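Local coordinates for hypothetical protein ST1066 (Sulfolobus tokodaii, PDB 2PJZ) that is probably the ATP-binding and ATP-hydrolysing subunit of an ABC transporter, possibly one that imports cobalt, at residues P155-D160 with V181-D186; K113-G118 with H165-Y170; E31-L36 with E177-T182; L36-S41 with F198-R203. One frame throughout, in Å; residues are numbered along the deposited sequence. Where two conformers were deposited one is given.

Overall arrangement
Three of the contacts gather around one mixed sheet, and the fourth lies on its helical flank. Contact 3 pairs strands 32-36 and 177-182 in the middle of that sheet. At Leu36 it hands over to contact 4, where strand 32-36 becomes the probable Walker A loop, holding a sulfate ion. Contact 1 continues strand 177-182 past its end and touches contact 4 through His183, whose CB lies 3.3 Å from Gly37 O. The Val181 side chain is about 6 Å from the sulfate. Contact 2 joins contact 1 where Phe156 CE1 packs 4.1 Å from Ile167 CG2, but its centre is about 29 Å from that of contact 4, on the other side of the chain's centre.

Contact 1 (P155-D160 with V181-D186); sequences PFENVD and VTHELD
Two first torsions bring Glu157 and His183 together: Glu157 carries CG anti to its backbone N (chi1 -173°) and runs on extended, while His183 CG stands between its own backbone N and carbonyl carbon (chi1 71°). His183 NE2 donates to Glu157 OE2 over 3.0 Å in a fairly straight bond (158° at the hydrogen). The carboxylate oxygen lies close to the plane of the imidazole, whereas the nitrogen reaches it from above the carboxylate plane. The two side chains meet at about a right angle. CG of Glu184 rests 3.7 Å above the centre of one imidazole face. In sequence and position, residues 157-160 probably correspond to the D-loop that follows the Walker B strand of ABC ATPases, and His183 to their switch histidine, so the bond would link two nucleotide-site loops. An alanine in place of Glu157 would probably leave His183 NE2 without this acceptor and its ring less firmly fixed in rotation. Across this contact Glu184 is bridged by two waters. One accepts from Phe156 N and donates to Glu184 OE1 at 2.8 Å; the second accepts from Asn158 N and donates to Glu184 OE2 at 2.9 Å. OE1 also lies 3.5 Å from Phe156 CB, and forms a salt bridge with Arg164, in helix 161-173. The bend at the end of the strand is an ST turn, Thr182 OG1 accepting from Glu184 N at 3.0 Å. Glu154 also bonds this hydroxyl, as well as the backbone N of His183.

Contact 2 (K113-G118 with H165-Y170); sequences KALKLG and HVISRY
Leu115 and Val166 make the main aliphatic contact, their side chains crossing obliquely with Leu115 CD2 3.5 Å from Val166 CG1. Val166 CG1 is anti to the backbone N (chi1 173°), a setting that puts this methyl between Leu115 and Ala114, whose CB is 3.9 Å from it. Deeper in, Leu115 CD1 lies 4.2 Å from Ile167 CD1. Leu115 and Ile167 are both buried, and both also rest on Leu136 in helix 131-144. The aromatic contact is at a ring edge: Ala114 CB sits near the plane of Tyr170, 3.4 Å from OH and 4.0 Å from CE2. The Tyr170 side chain also touches Glu110 and Met111, one turn earlier in helix 105-114. Helices 90-100, 105-114 and 131-144 probably correspond to the helical subdomain of ABC ATPases, and helix 161-173 to the first helix after the Walker B strand, so this contact probably seats the end of one helix of that subdomain against the RecA-like core. No hydrogen bond runs between the two segments. Ala114 O touches the valine methyls, 3.7 Å from Val166 CG1 and 3.8 Å from Val166 CG2. Helix 105-114 closes in a Schellman motif, in which Lys116 takes positive phi and its N bonds to Lys113 O at 3.0 Å; Leu115 lies inside this closing turn and meets Val166 from there.

Contact 3 (E31-L36 with E177-T182); sequences EKVIIL and EGILVT
Ile35 lies against Val181 and Ile179 of the neighbouring strand. Its CB is 4.1 Å from Val181 CG1. CG1, anti to the carbonyl carbon (chi1 -68°), comes 3.9 Å from Ile179 CG2, and CD1 at the tip closes to 3.7 Å from the same methyl. The other branch, CG2, turns to Leu199 of strand 195-200. Val33 and Ile179 stand side by side on this face, which packs on helix 43-50 through Ile179 and Val181. On the other face Leu36 CD2 touches Thr182 CG2 at 3.6 Å, and Ile34 lies alongside the same threonine. Five backbone hydrogen bonds alternate along the strands, from Gly178 N to Glu31 O at 3.1 Å up to Thr182 N to Ile35 O at 3.1 Å. At the backbone angles of Gly178, any side chain would press on the preceding carbonyl oxygen. The strand axes run parallel within 20° and approach to 4.6 Å. Strand 32-36 leads into the probable Walker A loop and strand 177-182 into the probable switch-histidine loop, as expected for the parallel core of a P-loop ATPase.

Contact 4 (L36-S41 with F198-R203); sequences LGPNGS and FLVGNR. With SO4 (sulfate ion), chain C.
Leu36 and Leu199 make the backbone bond that anchors the start of what is very probably the Walker A P-loop: Leu199 N donates to Leu36 O at 2.8 Å, the last tie between strand 195-200 and strand 32-36 before the loop leaves the sheet. The side chains of Leu36 and Phe198 project side by side, with Leu36 CD1 4.0 Å from Phe198 CE1. Leu213 of helix 210-214 packs on both. Beyond this pair the loop curls back over Leu199, whose CD2 touches Ser41 at two points, 3.5 Å from O and 3.8 Å from OG. A side chain at Gly37 would collide with that same OG. Pro38 CD meets Val200 CG1 at 4.2 Å. The loop turns from Pro38 to Ser41 in a type II beta turn closed by Ser41 N and Pro38 O at 3.1 Å. Strand 32-36, this loop and helix 43-50 together give the strand-loop-helix form of a nucleotide-binding P-loop. A sulfate ion, probably from the crystallisation liquor, occupies it and may mark a phosphate position of ATP. Gly40 N donates to its O4 over 2.8 Å in a nearly straight bond. Ser41 OG stands between backbone N and carbonyl carbon (chi1 57°), 3.1 Å from sulfate O3 and also within reach of Pro38 O. Gly42 N, Lys43 NZ and Thr44 OG1 complete the grip on the anion, and Lys43 NZ also bonds Gly37 O.

Contact 1 (P155-D160 with V181-D186)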
loop_
_atom_site.group_PDB
_atom_site.type_symbol
_atom_site.label_atom_id
_atom_site.label_comp_id
_atom_site.label_asym_id
_atom_site.label_seq_id
_atom_site.Cartn_x
_atom_site.Cartn_y
_atom_site.Cartn_z
ATOM N N PRO A 155 -5.041 1.755 3.591
ATOM C CA PRO A 155 -6.496 1.840 3.421
ATOM C C PRO A 155 -7.284 1.614 4.731
ATOM O O PRO A 155 -8.488 1.791 4.744
ATOM C CB PRO A 155 -6.805 0.729 2.411
ATOM C CG PRO A 155 -5.683 -0.264 2.563
ATOM C CD PRO A 155 -4.465 0.532 2.977
ATOM N N PHE A 156 -6.586 1.273 5.812
ATOM C CA PHE A 156 -7.251 0.851 7.055
ATOM C C PHE A 156 -7.011 1.821 8.198
ATOM O O PHE A 156 -7.599 1.674 9.278
ATOM C CB PHE A 156 -6.759 -0.530 7.494
ATOM C CG PHE A 156 -6.737 -1.561 6.396
ATOM C CD1 PHE A 156 -7.914 -2.086 5.890
ATOM C CD2 PHE A 156 -5.519 -2.036 5.904
ATOM C CE1 PHE A 156 -7.896 -3.056 4.888
ATOM C CE2 PHE A 156 -5.486 -3.005 4.909
ATOM C CZ PHE A 156 -6.678 -3.512 4.401
ATOM N N GLU A 157 -6.154 2.807 7.978
ATOM C CA GLU A 157 -5.765 3.700 9.058
ATOM C C GLU A 157 -6.919 4.635 9.395
ATOM O O GLU A 157 -7.569 5.158 8.506
ATOM C CB GLU A 157 -4.483 4.444 8.698
ATOM C CG GLU A 157 -3.917 5.271 9.827
ATOM C CD GLU A 157 -2.429 5.563 9.678
ATOM O OE1 GLU A 157 -1.881 5.460 8.557
ATOM O OE2 GLU A 157 -1.802 5.903 10.704
ATOM N N ASN A 158 -7.225 4.790 10.694
ATOM C CA ASN A 158 -8.363 5.634 11.125
ATOM C C ASN A 158 -9.750 5.078 10.732
ATOM O O ASN A 158 -10.768 5.794 10.770
ATOM C CB ASN A 158 -8.185 7.080 10.609
ATOM C CG ASN A 158 -6.822 7.660 10.964
ATOM O OD1 ASN A 158 -6.395 7.613 12.128
ATOM N ND2 ASN A 158 -6.121 8.193 9.959
ATOM N N VAL A 159 -9.795 3.799 10.370
ATOM C CA VAL A 159 -11.029 3.137 9.986
ATOM C C VAL A 159 -11.426 2.137 11.089
ATOM O O VAL A 159 -10.604 1.332 11.509
ATOM C CB VAL A 159 -10.892 2.399 8.630
ATOM C CG1 VAL A 159 -12.154 1.617 8.343
ATOM C CG2 VAL A 159 -10.633 3.409 7.500
ATOM N N ASP A 160 -12.678 2.198 11.548
ATOM C CA ASP A 160 -13.131 1.327 12.645
ATOM C C ASP A 160 -13.124 -0.128 12.177
ATOM O O ASP A 160 -13.158 -0.386 10.977
ATOM C CB ASP A 160 -14.521 1.747 13.155
ATOM C CG ASP A 160 -15.655 1.309 12.232
ATOM O OD1 ASP A 160 -15.816 1.888 11.151
ATOM O OD2 ASP A 160 -16.429 0.410 12.592
ATOM N N VAL A 181 0.172 -0.557 0.700
ATOM C CA VAL A 181 1.178 -0.229 1.695
ATOM C C VAL A 181 0.557 0.075 3.057
ATOM O O VAL A 181 -0.472 0.729 3.131
ATOM C CB VAL A 181 2.145 0.936 1.264
ATOM C CG1 VAL A 181 2.681 0.719 -0.165
ATOM C CG2 VAL A 181 1.494 2.286 1.379
ATOM N N THR A 182 1.217 -0.390 4.123
ATOM C CA THR A 182 0.700 -0.193 5.485
ATOM C C THR A 182 1.754 -0.367 6.550
ATOM O O THR A 182 2.729 -1.124 6.368
ATOM C CB THR A 182 -0.496 -1.149 5.791
ATOM O OG1 THR A 182 -1.084 -0.783 7.054
ATOM C CG2 THR A 182 -0.023 -2.619 5.824
ATOM N N HIS A 183 1.556 0.329 7.681
ATOM C CA HIS A 183 2.403 0.139 8.853
ATOM C C HIS A 183 1.659 -0.713 9.913
ATOM O O HIS A 183 2.238 -1.090 10.938
ATOM C CB HIS A 183 2.820 1.502 9.444
ATOM C CG HIS A 183 1.704 2.244 10.112
ATOM N ND1 HIS A 183 1.446 2.138 11.463
ATOM C CD2 HIS A 183 0.781 3.110 9.624
ATOM C CE1 HIS A 183 0.411 2.894 11.778
ATOM N NE2 HIS A 183 -0.017 3.492 10.684
ATOM N N GLU A 184 0.382 -0.978 9.651
ATOM C CA GLU A 184 -0.528 -1.639 10.596
ATOM C C GLU A 184 -0.527 -3.165 10.514
ATOM O O GLU A 184 -0.885 -3.745 9.506
ATOM C CB GLU A 184 -1.953 -1.125 10.386
ATOM C CG GLU A 184 -1.988 0.374 10.331
ATOM C CD GLU A 184 -3.371 0.908 10.455
ATOM O OE1 GLU A 184 -4.171 0.673 9.531
ATOM O OE2 GLU A 184 -3.643 1.585 11.471
ATOM N N LEU A 185 -0.133 -3.806 11.594
ATOM C CA LEU A 185 0.057 -5.246 11.583
ATOM C C LEU A 185 -1.231 -5.992 11.918
ATOM O O LEU A 185 -1.368 -7.172 11.595
ATOM C CB LEU A 185 1.168 -5.623 12.570
ATOM C CG LEU A 185 2.565 -5.054 12.335
ATOM C CD1 LEU A 185 3.416 -5.313 13.549
ATOM C CD2 LEU A 185 3.241 -5.627 11.078
ATOM N N ASP A 186 -2.179 -5.295 12.551
ATOM C CA ASP A 186 -3.439 -5.907 12.989
ATOM C C ASP A 186 -4.372 -6.281 11.827
ATOM O O ASP A 186 -5.400 -6.937 12.022
ATOM C CB ASP A 186 -4.140 -5.014 14.041
ATOM C CG ASP A 186 -4.618 -3.654 13.481
ATOM O OD1 ASP A 186 -4.410 -3.356 12.281
ATOM O OD2 ASP A 186 -5.228 -2.869 14.259
HETATM O O HOH W 1 -3.604 0.879 6.829
HETATM O O HOH W 2 -5.786 3.169 12.668
#

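Contact 2 (K113-G118 with H165-Y170)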
loop_
_atom_site.group_PDB
_atom_site.type_symbol
_atom_site.label_atom_id
_atom_site.label_comp_id
_atom_site.label_asym_id
_atom_site.label_seq_id
_atom_site.Cartn_x
_atom_site.Cartn_y
_atom_site.Cartn_z
ATOM N N LYS A 113 -22.858 2.270 0.525
ATOM C CA LYS A 113 -23.950 1.645 1.279
ATOM C C LYS A 113 -23.484 0.484 2.185
ATOM O O LYS A 113 -23.840 0.444 3.370
ATOM C CB LYS A 113 -25.081 1.214 0.336
ATOM C CG LYS A 113 -26.266 0.575 1.077
ATOM C CD LYS A 113 -27.250 -0.034 0.116
ATOM C CE LYS A 113 -28.327 -0.805 0.894
ATOM N NZ LYS A 113 -29.385 -1.321 -0.027
ATOM N N ALA A 114 -22.667 -0.432 1.654
ATOM C CA ALA A 114 -22.048 -1.468 2.475
ATOM C C ALA A 114 -21.231 -0.911 3.639
ATOM O O ALA A 114 -21.185 -1.514 4.717
ATOM C CB ALA A 114 -21.202 -2.429 1.615
ATOM N N LEU A 115 -20.618 0.256 3.439
ATOM C CA LEU A 115 -19.775 0.917 4.456
ATOM C C LEU A 115 -20.592 1.753 5.452
ATOM O O LEU A 115 -20.024 2.412 6.345
ATOM C CB LEU A 115 -18.717 1.816 3.784
ATOM C CG LEU A 115 -17.537 1.112 3.073
ATOM C CD1 LEU A 115 -16.807 2.065 2.105
ATOM C CD2 LEU A 115 -16.574 0.470 4.094
ATOM N N LYS A 116 -21.917 1.737 5.276
ATOM C CA LYS A 116 -22.838 2.554 6.076
ATOM C C LYS A 116 -22.334 3.995 6.168
ATOM O O LYS A 116 -22.212 4.566 7.259
ATOM C CB LYS A 116 -23.049 1.926 7.458
ATOM C CG LYS A 116 -23.606 0.519 7.392
ATOM C CD LYS A 116 -23.525 -0.186 8.748
ATOM C CE LYS A 116 -23.998 -1.636 8.652
ATOM N NZ LYS A 116 -25.199 -1.769 7.761
ATOM N N LEU A 117 -21.975 4.537 5.006
ATOM C CA LEU A 117 -21.681 5.947 4.824
ATOM C C LEU A 117 -22.878 6.455 4.037
ATOM O O LEU A 117 -23.207 5.912 2.970
ATOM C CB LEU A 117 -20.402 6.166 4.000
ATOM C CG LEU A 117 -19.038 5.682 4.497
ATOM C CD1 LEU A 117 -17.959 5.910 3.436
ATOM C CD2 LEU A 117 -18.646 6.375 5.785
ATOM N N GLY A 118 -23.528 7.481 4.582
ATOM C CA GLY A 118 -24.826 7.930 4.093
ATOM C C GLY A 118 -24.835 8.494 2.689
ATOM O O GLY A 118 -23.812 8.939 2.179
ATOM N N HIS A 165 -13.284 -4.418 7.757
ATOM C CA HIS A 165 -13.717 -5.684 7.200
ATOM C C HIS A 165 -14.500 -5.541 5.918
ATOM O O HIS A 165 -14.319 -6.337 4.987
ATOM C CB HIS A 165 -14.501 -6.470 8.254
ATOM C CG HIS A 165 -13.606 -7.217 9.185
ATOM N ND1 HIS A 165 -12.879 -6.586 10.173
ATOM C CD2 HIS A 165 -13.239 -8.520 9.216
ATOM C CE1 HIS A 165 -12.141 -7.479 10.808
ATOM N NE2 HIS A 165 -12.327 -8.656 10.235
ATOM N N VAL A 166 -15.361 -4.533 5.856
ATOM C CA VAL A 166 -16.120 -4.241 4.643
ATOM C C VAL A 166 -15.182 -3.829 3.481
ATOM O O VAL A 166 -15.256 -4.399 2.380
ATOM C CB VAL A 166 -17.227 -3.190 4.898
ATOM C CG1 VAL A 166 -17.885 -2.780 3.592
ATOM C CG2 VAL A 166 -18.301 -3.782 5.838
ATOM N N ILE A 167 -14.278 -2.887 3.742
ATOM C CA ILE A 167 -13.380 -2.412 2.681
ATOM C C ILE A 167 -12.383 -3.505 2.249
ATOM O O ILE A 167 -12.013 -3.575 1.094
ATOM C CB ILE A 167 -12.681 -1.067 3.057
ATOM C CG1 ILE A 167 -12.176 -0.330 1.801
ATOM C CG2 ILE A 167 -11.546 -1.293 4.059
ATOM C CD1 ILE A 167 -13.252 0.110 0.859
ATOM N N SER A 168 -11.985 -4.372 3.178
ATOM C CA SER A 168 -11.079 -5.477 2.878
ATOM C C SER A 168 -11.720 -6.441 1.889
ATOM O O SER A 168 -11.051 -6.952 1.004
ATOM C CB SER A 168 -10.674 -6.221 4.149
ATOM O OG SER A 168 -9.707 -7.216 3.878
ATOM N N ARG A 169 -13.017 -6.680 2.049
ATOM C CA ARG A 169 -13.765 -7.535 1.131
ATOM C C ARG A 169 -13.695 -6.948 -0.286
ATOM O O ARG A 169 -13.463 -7.672 -1.250
ATOM C CB ARG A 169 -15.217 -7.790 1.636
ATOM C CG ARG A 169 -15.221 -8.788 2.863
ATOM C CD ARG A 169 -16.523 -8.927 3.781
ATOM N NE ARG A 169 -16.176 -9.733 4.987
ATOM C CZ ARG A 169 -16.392 -9.390 6.273
ATOM N NH1 ARG A 169 -17.046 -8.269 6.579
ATOM N NH2 ARG A 169 -15.980 -10.192 7.267
ATOM N N TYR A 170 -13.820 -5.628 -0.408
ATOM C CA TYR A 170 -13.740 -4.996 -1.744
ATOM C C TYR A 170 -12.316 -4.962 -2.313
ATOM O O TYR A 170 -12.115 -5.106 -3.521
ATOM C CB TYR A 170 -14.325 -3.591 -1.692
ATOM C CG TYR A 170 -15.831 -3.586 -1.617
ATOM C CD1 TYR A 170 -16.594 -4.140 -2.642
ATOM C CD2 TYR A 170 -16.489 -3.004 -0.536
ATOM C CE1 TYR A 170 -17.979 -4.135 -2.583
ATOM C CE2 TYR A 170 -17.880 -2.996 -0.465
ATOM C CZ TYR A 170 -18.611 -3.562 -1.485
ATOM O OH TYR A 170 -19.986 -3.535 -1.407
#

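Contact 3 (E31-L36 with E177-T182)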
loop_
_atom_site.group_PDB
_atom_site.type_symbol
_atom_site.label_atom_id
_atom_site.label_comp_id
_atom_site.label_asym_id
_atom_site.label_seq_id
_atom_site.Cartn_x
_atom_site.Cartn_y
_atom_site.Cartn_z
ATOM N N GLU A 31 -1.174 -10.215 -9.067
ATOM C CA GLU A 31 -1.502 -10.407 -7.638
ATOM C C GLU A 31 -1.276 -9.065 -6.937
ATOM O O GLU A 31 -0.536 -8.234 -7.455
ATOM C CB GLU A 31 -0.597 -11.476 -6.992
ATOM C CG GLU A 31 0.892 -11.102 -6.891
ATOM C CD GLU A 31 1.758 -12.236 -6.373
ATOM O OE1 GLU A 31 1.363 -12.892 -5.390
ATOM O OE2 GLU A 31 2.830 -12.480 -6.954
ATOM N N LYS A 32 -1.897 -8.876 -5.772
ATOM C CA LYS A 32 -1.558 -7.747 -4.872
ATOM C C LYS A 32 -0.461 -8.156 -3.926
ATOM O O LYS A 32 -0.469 -9.268 -3.420
ATOM C CB LYS A 32 -2.768 -7.350 -4.032
ATOM C CG LYS A 32 -3.830 -6.586 -4.799
ATOM C CD LYS A 32 -5.077 -6.368 -3.909
ATOM C CE LYS A 32 -6.309 -7.119 -4.440
ATOM N NZ LYS A 32 -6.485 -8.604 -4.045
ATOM N N VAL A 33 0.517 -7.287 -3.696
ATOM C CA VAL A 33 1.494 -7.586 -2.652
ATOM C C VAL A 33 1.387 -6.465 -1.611
ATOM O O VAL A 33 0.914 -5.350 -1.923
ATOM C CB VAL A 33 2.933 -7.755 -3.182
ATOM C CG1 VAL A 33 2.989 -8.882 -4.246
ATOM C CG2 VAL A 33 3.507 -6.406 -3.737
ATOM N N ILE A 34 1.807 -6.761 -0.395
ATOM C CA ILE A 34 1.751 -5.776 0.670
ATOM C C ILE A 34 3.161 -5.333 1.013
ATOM O O ILE A 34 4.071 -6.152 1.124
ATOM C CB ILE A 34 1.051 -6.361 1.938
ATOM C CG1 ILE A 34 -0.389 -6.743 1.605
ATOM C CG2 ILE A 34 1.096 -5.343 3.121
ATOM C CD1 ILE A 34 -1.019 -7.673 2.650
ATOM N N ILE A 35 3.369 -4.028 1.143
ATOM C CA ILE A 35 4.680 -3.563 1.531
ATOM C C ILE A 35 4.477 -3.053 2.946
ATOM O O ILE A 35 3.609 -2.199 3.170
ATOM C CB ILE A 35 5.180 -2.413 0.614
ATOM C CG1 ILE A 35 5.452 -2.952 -0.804
ATOM C CG2 ILE A 35 6.452 -1.762 1.214
ATOM C CD1 ILE A 35 5.971 -1.844 -1.781
ATOM N N LEU A 36 5.256 -3.622 3.879
ATOM C CA LEU A 36 5.134 -3.298 5.305
ATOM C C LEU A 36 6.308 -2.464 5.690
ATOM O O LEU A 36 7.433 -2.786 5.366
ATOM C CB LEU A 36 5.169 -4.574 6.182
ATOM C CG LEU A 36 4.059 -5.577 6.020
ATOM C CD1 LEU A 36 4.395 -6.862 6.821
ATOM C CD2 LEU A 36 2.716 -4.934 6.469
ATOM N N GLU A 177 -4.207 -6.974 -9.496
ATOM C CA GLU A 177 -2.761 -6.778 -9.326
ATOM C C GLU A 177 -2.545 -5.439 -8.617
ATOM O O GLU A 177 -3.322 -4.491 -8.810
ATOM C CB GLU A 177 -2.079 -6.715 -10.693
ATOM C CG GLU A 177 -0.573 -6.360 -10.716
ATOM C CD GLU A 177 -0.046 -6.391 -12.138
ATOM O OE1 GLU A 177 -0.192 -7.456 -12.811
ATOM O OE2 GLU A 177 0.508 -5.360 -12.591
ATOM N N GLY A 178 -1.492 -5.354 -7.820
ATOM C CA GLY A 178 -1.120 -4.041 -7.297
ATOM C C GLY A 178 -0.343 -4.116 -6.021
ATOM O O GLY A 178 0.243 -5.154 -5.669
ATOM N N ILE A 179 -0.313 -2.986 -5.322
ATOM C CA ILE A 179 0.552 -2.853 -4.156
ATOM C C ILE A 179 -0.289 -2.172 -3.110
ATOM O O ILE A 179 -0.945 -1.169 -3.385
ATOM C CB ILE A 179 1.822 -1.999 -4.472
ATOM C CG1 ILE A 179 2.778 -2.772 -5.398
ATOM C CG2 ILE A 179 2.590 -1.625 -3.141
ATOM C CD1 ILE A 179 3.854 -1.849 -6.017
ATOM N N LEU A 180 -0.282 -2.731 -1.898
ATOM C CA LEU A 180 -0.980 -2.140 -0.776
ATOM C C LEU A 180 0.103 -1.804 0.232
ATOM O O LEU A 180 0.864 -2.676 0.591
ATOM C CB LEU A 180 -1.945 -3.164 -0.155
ATOM C CG LEU A 180 -2.888 -2.687 0.966
ATOM C CD1 LEU A 180 -4.102 -3.636 1.095
ATOM C CD2 LEU A 180 -2.159 -2.570 2.326
ATOM N N VAL A 181 0.172 -0.557 0.700
ATOM C CA VAL A 181 1.178 -0.229 1.695
ATOM C C VAL A 181 0.557 0.075 3.057
ATOM O O VAL A 181 -0.472 0.729 3.131
ATOM C CB VAL A 181 2.145 0.936 1.264
ATOM C CG1 VAL A 181 2.681 0.719 -0.165
ATOM C CG2 VAL A 181 1.494 2.286 1.379
ATOM N N THR A 182 1.217 -0.390 4.123
ATOM C CA THR A 182 0.700 -0.193 5.485
ATOM C C THR A 182 1.754 -0.367 6.550
ATOM O O THR A 182 2.729 -1.124 6.368
ATOM C CB THR A 182 -0.496 -1.149 5.791
ATOM O OG1 THR A 182 -1.084 -0.783 7.054
ATOM C CG2 THR A 182 -0.023 -2.619 5.824
#

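Contact 4 (L36-S41 with F198-R203)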
loop_
_atom_site.group_PDB
_atom_site.type_symbol
_atom_site.label_atom_id
_atom_site.label_comp_id
_atom_site.label_asym_id
_atom_site.label_seq_id
_atom_site.Cartn_x
_atom_site.Cartn_y
_atom_site.Cartn_z
ATOM N N LEU A 36 5.256 -3.622 3.879
ATOM C CA LEU A 36 5.134 -3.298 5.305
ATOM C C LEU A 36 6.308 -2.464 5.690
ATOM O O LEU A 36 7.433 -2.786 5.366
ATOM C CB LEU A 36 5.169 -4.574 6.182
ATOM C CG LEU A 36 4.059 -5.577 6.020
ATOM C CD1 LEU A 36 4.395 -6.862 6.821
ATOM C CD2 LEU A 36 2.716 -4.934 6.469
ATOM N N GLY A 37 6.070 -1.354 6.358
ATOM C CA GLY A 37 7.230 -0.566 6.760
ATOM C C GLY A 37 6.767 0.375 7.838
ATOM O O GLY A 37 5.610 0.775 7.824
ATOM N N PRO A 38 7.679 0.744 8.756
ATOM C CA PRO A 38 7.363 1.757 9.760
ATOM C C PRO A 38 6.983 3.083 9.151
ATOM O O PRO A 38 7.334 3.379 7.991
ATOM C CB PRO A 38 8.667 1.882 10.575
ATOM C CG PRO A 38 9.707 1.218 9.809
ATOM C CD PRO A 38 9.044 0.205 8.910
ATOM N N ASN A 39 6.277 3.891 9.936
ATOM C CA ASN A 39 6.007 5.246 9.549
ATOM C C ASN A 39 7.365 5.877 9.248
ATOM O O ASN A 39 8.367 5.578 9.913
ATOM C CB ASN A 39 5.206 6.006 10.630
ATOM C CG ASN A 39 3.691 5.824 10.471
ATOM O OD1 ASN A 39 3.195 5.554 9.368
ATOM N ND2 ASN A 39 2.951 5.978 11.573
ATOM N N GLY A 40 7.423 6.650 8.175
ATOM C CA GLY A 40 8.671 7.324 7.808
ATOM C C GLY A 40 9.624 6.570 6.902
ATOM O O GLY A 40 10.657 7.109 6.499
ATOM N N SER A 41 9.295 5.331 6.543
ATOM C CA SER A 41 10.228 4.514 5.789
ATOM C C SER A 41 10.252 4.879 4.272
ATOM O O SER A 41 11.151 4.470 3.559
ATOM C CB SER A 41 9.923 3.021 5.957
ATOM O OG SER A 41 8.587 2.753 5.562
ATOM N N PHE A 198 9.038 -6.217 3.237
ATOM C CA PHE A 198 9.368 -5.212 4.248
ATOM C C PHE A 198 10.202 -4.093 3.616
ATOM O O PHE A 198 11.161 -4.366 2.918
ATOM C CB PHE A 198 10.229 -5.857 5.340
ATOM C CG PHE A 198 9.457 -6.792 6.214
ATOM C CD1 PHE A 198 8.840 -6.318 7.387
ATOM C CD2 PHE A 198 9.329 -8.136 5.862
ATOM C CE1 PHE A 198 8.115 -7.185 8.218
ATOM C CE2 PHE A 198 8.618 -9.014 6.696
ATOM C CZ PHE A 198 8.006 -8.538 7.866
ATOM N N LEU A 199 9.836 -2.845 3.880
ATOM C CA LEU A 199 10.726 -1.723 3.531
ATOM C C LEU A 199 11.517 -1.430 4.809
ATOM O O LEU A 199 11.013 -0.723 5.684
ATOM C CB LEU A 199 9.905 -0.507 3.077
ATOM C CG LEU A 199 10.640 0.704 2.472
ATOM C CD1 LEU A 199 11.532 0.333 1.273
ATOM C CD2 LEU A 199 9.628 1.716 2.080
ATOM N N VAL A 200 12.729 -1.987 4.885
ATOM C CA VAL A 200 13.701 -1.785 6.004
ATOM C C VAL A 200 15.121 -1.998 5.510
ATOM O O VAL A 200 15.336 -2.622 4.494
ATOM C CB VAL A 200 13.483 -2.776 7.203
ATOM C CG1 VAL A 200 12.272 -2.374 8.014
ATOM C CG2 VAL A 200 13.369 -4.215 6.712
ATOM N N GLY A 201 16.115 -1.501 6.239
ATOM C CA GLY A 201 17.508 -1.677 5.818
ATOM C C GLY A 201 17.741 -0.943 4.525
ATOM O O GLY A 201 18.501 -1.393 3.649
ATOM N N ASN A 202 17.015 0.166 4.369
ATOM C CA ASN A 202 17.106 0.974 3.169
ATOM C C ASN A 202 16.886 0.086 1.922
ATOM O O ASN A 202 17.456 0.302 0.857
ATOM C CB ASN A 202 18.451 1.790 3.206
ATOM C CG ASN A 202 18.629 2.674 4.531
ATOM O OD1 ASN A 202 19.674 2.653 5.181
ATOM N ND2 ASN A 202 17.619 3.422 4.892
ATOM N N ARG A 203 16.046 -0.955 2.057
ATOM C CA ARG A 203 15.806 -1.938 0.979
ATOM C C ARG A 203 14.361 -2.469 0.984
ATOM O O ARG A 203 13.698 -2.442 2.009
ATOM C CB ARG A 203 16.713 -3.167 1.176
ATOM C CG ARG A 203 18.224 -2.963 0.984
ATOM C CD ARG A 203 19.026 -3.917 1.908
ATOM N NE ARG A 203 20.388 -3.422 2.131
ATOM C CZ ARG A 203 21.449 -3.765 1.398
ATOM N NH1 ARG A 203 21.329 -4.627 0.393
ATOM N NH2 ARG A 203 22.641 -3.238 1.673
HETATM S S SO4 C . 5.816 6.132 5.149
HETATM O O1 SO4 C . 6.828 7.144 4.743
HETATM O O2 SO4 C . 4.689 6.208 4.204
HETATM O O3 SO4 C . 6.337 4.776 5.120
HETATM O O4 SO4 C . 5.266 6.452 6.447
#